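Local atomic coordinates of geranylgeranyl pyrophosphate synthetase (PDB entry 1WY0), a protein that probably catalyses the chain elongation of allylic diphosphates with isopentenyl diphosphate to make geranylgeranyl diphosphate. Residues D19-E24 / R67-A72; E123-A128 / R137-I142. All blocks are in the same frame, centred on the assembly; numbering follows the deposited sequence.

In the fold
Two neighbouring helix contacts on the same side of the chain's centre, about 12 Å apart between centres, illustrate how chemistry follows burial in an all-helical fold. Contact 1, partly buried, sets helix 3-25 against the start of helix 69-90 and mixes aliphatic packing with charge around a tyrosine. Contact 2 pairs helices 107-126 and 132-159, and its touching side chains are all buried and purely apolar. They share no helix, yet they meet: E24 OE2 of contact 1 forms a salt bridge with R127 NH1 of contact 2 at 3.0 Å, and P71 CG packs on A128 CB at 3.8 Å. Only contact 2 also borders the second subunit.

Contact 1: D19-E24 / R67-A72; sequences DEKIFE and RAIYPA
The ring of Y70 is packed between two long side chains. K21 CG lies over one face, and K21 CD comes to 3.6 Å from Y70 CZ at the hydroxyl end of the ring, while the aliphatic part of R127 rests on the opposite face. At the edge, in the ring plane, E24 OE2 sits 2.7 Å from Y70 OH, with the carboxylate turned 72° from the ring. The contact fastens the last turns of helix 3-25 to the first turn of helix 69-90 in this all-helical polyprenyl synthetase fold.

K21 reaches Y70 through a bend in its chain at chi2 (-50°), beyond which CD, CE and NZ run on extended, crossing the ring at about a right angle. Nearer the backbone, K21 CG packs on I69 CG2 at 3.6 Å. Its ammonium then carries on past the phenol, so that K21 NZ makes a salt bridge with E24 OE1 at 3.6 Å. The other carboxylate oxygen of E24 has a stronger partner, the guanidinium of R127.

An alanine in place of K21 is likely to take the lysine's aliphatic chain from one face of Y70 and leave E24 without one of its two cationic mates. With lysine on one oxygen and arginine on the other, the E24 carboxylate is probably held firmly in its charged form, and the phenol oxygen of Y70 lies where these opposite charges meet.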
loop_
_atom_site.group_PDB
_atom_site.type_symbol
_atom_site.label_atom_id
_atom_site.label_comp_id
_atom_site.label_asym_id
_atom_site.label_seq_id
_atom_site.Cartn_x
_atom_site.Cartn_y
_atom_site.Cartn_z
ATOM N N ASP A 19 -8.519 19.750 3.218
ATOM C CA ASP A 19 -7.082 19.941 3.330
ATOM C C ASP A 19 -6.545 20.015 4.748
ATOM O O ASP A 19 -5.448 19.535 5.011
ATOM C CB ASP A 19 -6.635 21.168 2.528
ATOM C CG ASP A 19 -6.483 20.858 1.052
ATOM O OD1 ASP A 19 -6.110 19.709 0.740
ATOM O OD2 ASP A 19 -6.719 21.747 0.209
ATOM N N GLU A 20 -7.297 20.610 5.665
ATOM C CA GLU A 20 -6.831 20.687 7.042
ATOM C C GLU A 20 -6.680 19.258 7.572
ATOM O O GLU A 20 -5.668 18.911 8.173
ATOM C CB GLU A 20 -7.831 21.461 7.908
ATOM C CG GLU A 20 -7.884 22.967 7.630
ATOM C CD GLU A 20 -8.876 23.691 8.530
ATOM O OE1 GLU A 20 -8.459 24.653 9.219
ATOM O OE2 GLU A 20 -10.066 23.295 8.559
ATOM N N LYS A 21 -7.686 18.424 7.327
ATOM C CA LYS A 21 -7.652 17.040 7.789
ATOM C C LYS A 21 -6.521 16.237 7.160
ATOM O O LYS A 21 -5.860 15.447 7.836
ATOM C CB LYS A 21 -8.993 16.352 7.516
ATOM C CG LYS A 21 -10.136 16.906 8.349
ATOM C CD LYS A 21 -9.766 16.967 9.821
ATOM C CE LYS A 21 -10.823 17.704 10.643
ATOM N NZ LYS A 21 -10.400 17.836 12.068
ATOM N N ILE A 22 -6.297 16.447 5.868
ATOM C CA ILE A 22 -5.236 15.744 5.173
ATOM C C ILE A 22 -3.885 16.021 5.809
ATOM O O ILE A 22 -3.145 15.100 6.149
ATOM C CB ILE A 22 -5.162 16.153 3.680
ATOM C CG1 ILE A 22 -6.274 15.453 2.897
ATOM C CG2 ILE A 22 -3.788 15.808 3.106
ATOM C CD1 ILE A 22 -6.323 15.824 1.442
ATOM N N PHE A 23 -3.569 17.296 5.985
ATOM C CA PHE A 23 -2.282 17.657 6.547
ATOM C C PHE A 23 -2.112 17.473 8.045
ATOM O O PHE A 23 -1.033 17.707 8.579
ATOM C CB PHE A 23 -1.923 19.076 6.112
ATOM C CG PHE A 23 -1.617 19.173 4.643
ATOM C CD1 PHE A 23 -0.545 18.468 4.101
ATOM C CD2 PHE A 23 -2.430 19.909 3.791
ATOM C CE1 PHE A 23 -0.292 18.488 2.740
ATOM C CE2 PHE A 23 -2.186 19.936 2.423
ATOM C CZ PHE A 23 -1.113 19.223 1.897
ATOM N N GLU A 24 -3.164 17.051 8.734
ATOM C CA GLU A 24 -3.011 16.800 10.155
ATOM C C GLU A 24 -2.683 15.316 10.259
ATOM O O GLU A 24 -2.123 14.856 11.254
ATOM C CB GLU A 24 -4.280 17.152 10.938
ATOM C CG GLU A 24 -5.368 16.103 10.972
ATOM C CD GLU A 24 -6.479 16.494 11.933
ATOM O OE1 GLU A 24 -6.853 17.688 11.941
ATOM O OE2 GLU A 24 -6.975 15.613 12.673
ATOM N N ARG A 67 -20.004 15.059 8.445
ATOM C CA ARG A 67 -19.648 13.771 9.021
ATOM C C ARG A 67 -18.941 12.864 8.011
ATOM O O ARG A 67 -18.427 11.802 8.343
ATOM C CB ARG A 67 -20.911 13.129 9.596
ATOM C CG ARG A 67 -21.403 13.905 10.820
ATOM C CD ARG A 67 -22.692 13.328 11.421
ATOM N NE ARG A 67 -22.436 12.034 12.064
ATOM C CZ ARG A 67 -22.007 12.038 13.340
ATOM N NH1 ARG A 67 -21.840 13.179 13.988
ATOM N NH2 ARG A 67 -21.757 10.878 13.950
ATOM N N ALA A 68 -18.938 13.314 6.739
ATOM C CA ALA A 68 -18.253 12.552 5.701
ATOM C C ALA A 68 -16.879 13.141 5.360
ATOM O O ALA A 68 -16.345 12.956 4.270
ATOM C CB ALA A 68 -19.136 12.551 4.450
ATOM N N ILE A 69 -16.295 13.868 6.328
ATOM C CA ILE A 69 -15.017 14.534 6.052
ATOM C C ILE A 69 -13.835 13.554 6.058
ATOM O O ILE A 69 -13.035 13.465 5.132
ATOM C CB ILE A 69 -14.793 15.620 7.109
ATOM C CG1 ILE A 69 -15.795 16.765 6.928
ATOM C CG2 ILE A 69 -13.385 16.220 6.938
ATOM C CD1 ILE A 69 -15.664 17.435 5.555
ATOM N N TYR A 70 -13.658 12.768 7.116
ATOM C CA TYR A 70 -12.542 11.826 7.141
ATOM C C TYR A 70 -12.663 10.738 6.076
ATOM O O TYR A 70 -11.658 10.288 5.528
ATOM C CB TYR A 70 -12.380 11.204 8.526
ATOM C CG TYR A 70 -11.549 12.052 9.455
ATOM C CD1 TYR A 70 -12.144 12.933 10.354
ATOM C CD2 TYR A 70 -10.157 11.973 9.436
ATOM C CE1 TYR A 70 -11.377 13.708 11.213
ATOM C CE2 TYR A 70 -9.380 12.745 10.289
ATOM C CZ TYR A 70 -9.997 13.610 11.180
ATOM O OH TYR A 70 -9.225 14.365 12.038
ATOM N N PRO A 71 -13.889 10.278 5.788
ATOM C CA PRO A 71 -14.034 9.245 4.759
ATOM C C PRO A 71 -13.695 9.822 3.386
ATOM O O PRO A 71 -13.236 9.107 2.496
ATOM C CB PRO A 71 -15.504 8.854 4.877
ATOM C CG PRO A 71 -15.738 8.979 6.335
ATOM C CD PRO A 71 -15.075 10.296 6.664
ATOM N N ALA A 72 -13.938 11.121 3.218
ATOM C CA ALA A 72 -13.635 11.800 1.962
ATOM C C ALA A 72 -12.119 11.962 1.906
ATOM O O ALA A 72 -11.511 11.851 0.845
ATOM C CB ALA A 72 -14.302 13.161 1.917
#

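Contact 2: E123-A128 / R137-I142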
loop_
_atom_site.group_PDB
_atom_site.type_symbol
_atom_site.label_atom_id
_atom_site.label_comp_id
_atom_site.label_asym_id
_atom_site.label_seq_id
_atom_site.Cartn_x
_atom_site.Cartn_y
_atom_site.Cartn_z
ATOM N N GLU A 123 -6.332 5.186 8.238
ATOM C CA GLU A 123 -6.375 5.793 9.537
ATOM C C GLU A 123 -7.416 6.877 9.524
ATOM O O GLU A 123 -8.091 7.131 10.513
ATOM C CB GLU A 123 -5.019 6.404 9.843
ATOM C CG GLU A 123 -4.912 6.797 11.310
ATOM C CD GLU A 123 -3.826 7.830 11.485
ATOM O OE1 GLU A 123 -2.783 7.695 10.868
ATOM O OE2 GLU A 123 -4.019 8.753 12.272
ATOM N N ALA A 124 -7.639 7.476 8.356
ATOM C CA ALA A 124 -8.702 8.465 8.174
ATOM C C ALA A 124 -10.065 7.787 8.285
ATOM O O ALA A 124 -10.992 8.338 8.864
ATOM C CB ALA A 124 -8.572 9.139 6.810
ATOM N N VAL A 125 -10.182 6.592 7.719
ATOM C CA VAL A 125 -11.431 5.846 7.782
ATOM C C VAL A 125 -11.786 5.536 9.233
ATOM O O VAL A 125 -12.945 5.619 9.624
ATOM C CB VAL A 125 -11.330 4.513 7.017
ATOM C CG1 VAL A 125 -12.567 3.667 7.273
ATOM C CG2 VAL A 125 -11.185 4.780 5.532
ATOM N N ALA A 126 -10.782 5.169 10.022
ATOM C CA ALA A 126 -10.995 4.840 11.420
ATOM C C ALA A 126 -11.473 6.052 12.225
ATOM O O ALA A 126 -12.386 5.927 13.036
ATOM C CB ALA A 126 -9.710 4.273 12.019
ATOM N N ARG A 127 -10.865 7.217 12.000
ATOM C CA ARG A 127 -11.251 8.441 12.710
ATOM C C ARG A 127 -12.665 8.937 12.403
ATOM O O ARG A 127 -13.147 9.865 13.047
ATOM C CB ARG A 127 -10.273 9.580 12.402
ATOM C CG ARG A 127 -8.874 9.388 12.939
ATOM C CD ARG A 127 -8.082 10.669 12.787
ATOM N NE ARG A 127 -6.720 10.547 13.290
ATOM C CZ ARG A 127 -5.860 11.556 13.349
ATOM N NH1 ARG A 127 -6.224 12.763 12.941
ATOM N NH2 ARG A 127 -4.630 11.356 13.802
ATOM N N ALA A 128 -13.332 8.338 11.422
ATOM C CA ALA A 128 -14.682 8.767 11.068
ATOM C C ALA A 128 -15.627 8.680 12.265
ATOM O O ALA A 128 -15.467 7.820 13.135
ATOM C CB ALA A 128 -15.219 7.917 9.920
ATOM N N ARG A 137 -19.693 -0.477 6.596
ATOM C CA ARG A 137 -20.087 -0.514 5.188
ATOM C C ARG A 137 -19.267 0.462 4.335
ATOM O O ARG A 137 -19.161 0.325 3.124
ATOM C CB ARG A 137 -21.578 -0.164 5.100
ATOM C CG ARG A 137 -22.147 -0.435 3.705
ATOM C CD ARG A 137 -23.581 0.092 3.534
ATOM N NE ARG A 137 -24.025 -0.126 2.154
ATOM C CZ ARG A 137 -25.235 0.329 1.777
ATOM N NH1 ARG A 137 -26.013 0.966 2.636
ATOM N NH2 ARG A 137 -25.638 0.135 0.522
ATOM N N VAL A 138 -18.672 1.464 4.973
ATOM C CA VAL A 138 -17.838 2.435 4.271
ATOM C C VAL A 138 -16.458 1.814 4.052
ATOM O O VAL A 138 -15.893 1.908 2.968
ATOM C CB VAL A 138 -17.689 3.748 5.084
ATOM C CG1 VAL A 138 -16.624 4.642 4.455
ATOM C CG2 VAL A 138 -19.021 4.492 5.121
ATOM N N LEU A 139 -15.927 1.178 5.090
ATOM C CA LEU A 139 -14.626 0.529 5.011
ATOM C C LEU A 139 -14.637 -0.497 3.890
ATOM O O LEU A 139 -13.665 -0.615 3.147
ATOM C CB LEU A 139 -14.296 -0.170 6.329
ATOM C CG LEU A 139 -13.061 -1.083 6.362
ATOM C CD1 LEU A 139 -11.803 -0.266 6.173
ATOM C CD2 LEU A 139 -13.007 -1.822 7.677
ATOM N N GLU A 140 -15.742 -1.227 3.764
ATOM C CA GLU A 140 -15.869 -2.264 2.749
ATOM C C GLU A 140 -16.028 -1.755 1.319
ATOM O O GLU A 140 -15.705 -2.465 0.364
ATOM C CB GLU A 140 -17.022 -3.213 3.106
ATOM C CG GLU A 140 -17.436 -4.130 1.972
ATOM C CD GLU A 140 -18.302 -5.294 2.432
ATOM O OE1 GLU A 140 -19.050 -5.133 3.425
ATOM O OE2 GLU A 140 -18.242 -6.369 1.791
ATOM N N VAL A 141 -16.536 -0.539 1.166
ATOM C CA VAL A 141 -16.692 0.046 -0.158
ATOM C C VAL A 141 -15.315 0.524 -0.612
ATOM O O VAL A 141 -14.926 0.363 -1.766
ATOM C CB VAL A 141 -17.632 1.273 -0.135
ATOM C CG1 VAL A 141 -17.376 2.139 -1.358
ATOM C CG2 VAL A 141 -19.085 0.827 -0.110
ATOM N N ILE A 142 -14.587 1.114 0.320
ATOM C CA ILE A 142 -13.266 1.637 0.034
ATOM C C ILE A 142 -12.289 0.505 -0.250
ATOM O O ILE A 142 -11.441 0.620 -1.117
ATOM C CB ILE A 142 -12.784 2.516 1.206
ATOM C CG1 ILE A 142 -13.631 3.803 1.246
ATOM C CG2 ILE A 142 -11.302 2.825 1.065
ATOM C CD1 ILE A 142 -13.292 4.768 2.398
#
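V125 carries the contact, meeting L139 and I142 of helix 132-159, while the residues before and after it serve other neighbours. In sequence order, E123 comes first, its carboxylate turned from the paired helix: E123 OE2 forms a salt bridge with R127 NH2 at 3.1 Å, one turn further on, and the same arginine reaches back to helix 3-25.

The CB of V125 is directed toward the partner helix, and the CA of V125 is 6.8 Å from the CA of L139. With CG1 placed opposite the backbone N (chi1 172°), the two methyls are divided between two partners. V125 CG1 approaches L139 CD1 at 4.2 Å, the side chains crossing at about a right angle. V125 CG2 comes closer to I142 CD1, at 3.8 Å, and here the side chains slide past each other in opposite directions. One branched residue thus touches two side chains three positions apart, by methyl contacts alone. Helix 69-90 adds A74 against V125 and I78 against I142.

A126 faces away and packs on L139 of the second subunit, and L139 in turn packs on A126 of that subunit, so L139 works both within the chain and across the dimer. At the close of the segment, the backbone carbonyls of A126 and A128 both accept hydrogen bonds from K135 NZ, which ties the turn after helix 107-126 to the start of helix 132-159.

Successive helices running antiparallel through a short connection form an alpha-alpha hairpin, a building unit of the all-helical fold of polyprenyl synthetases, here set at the dimer interface.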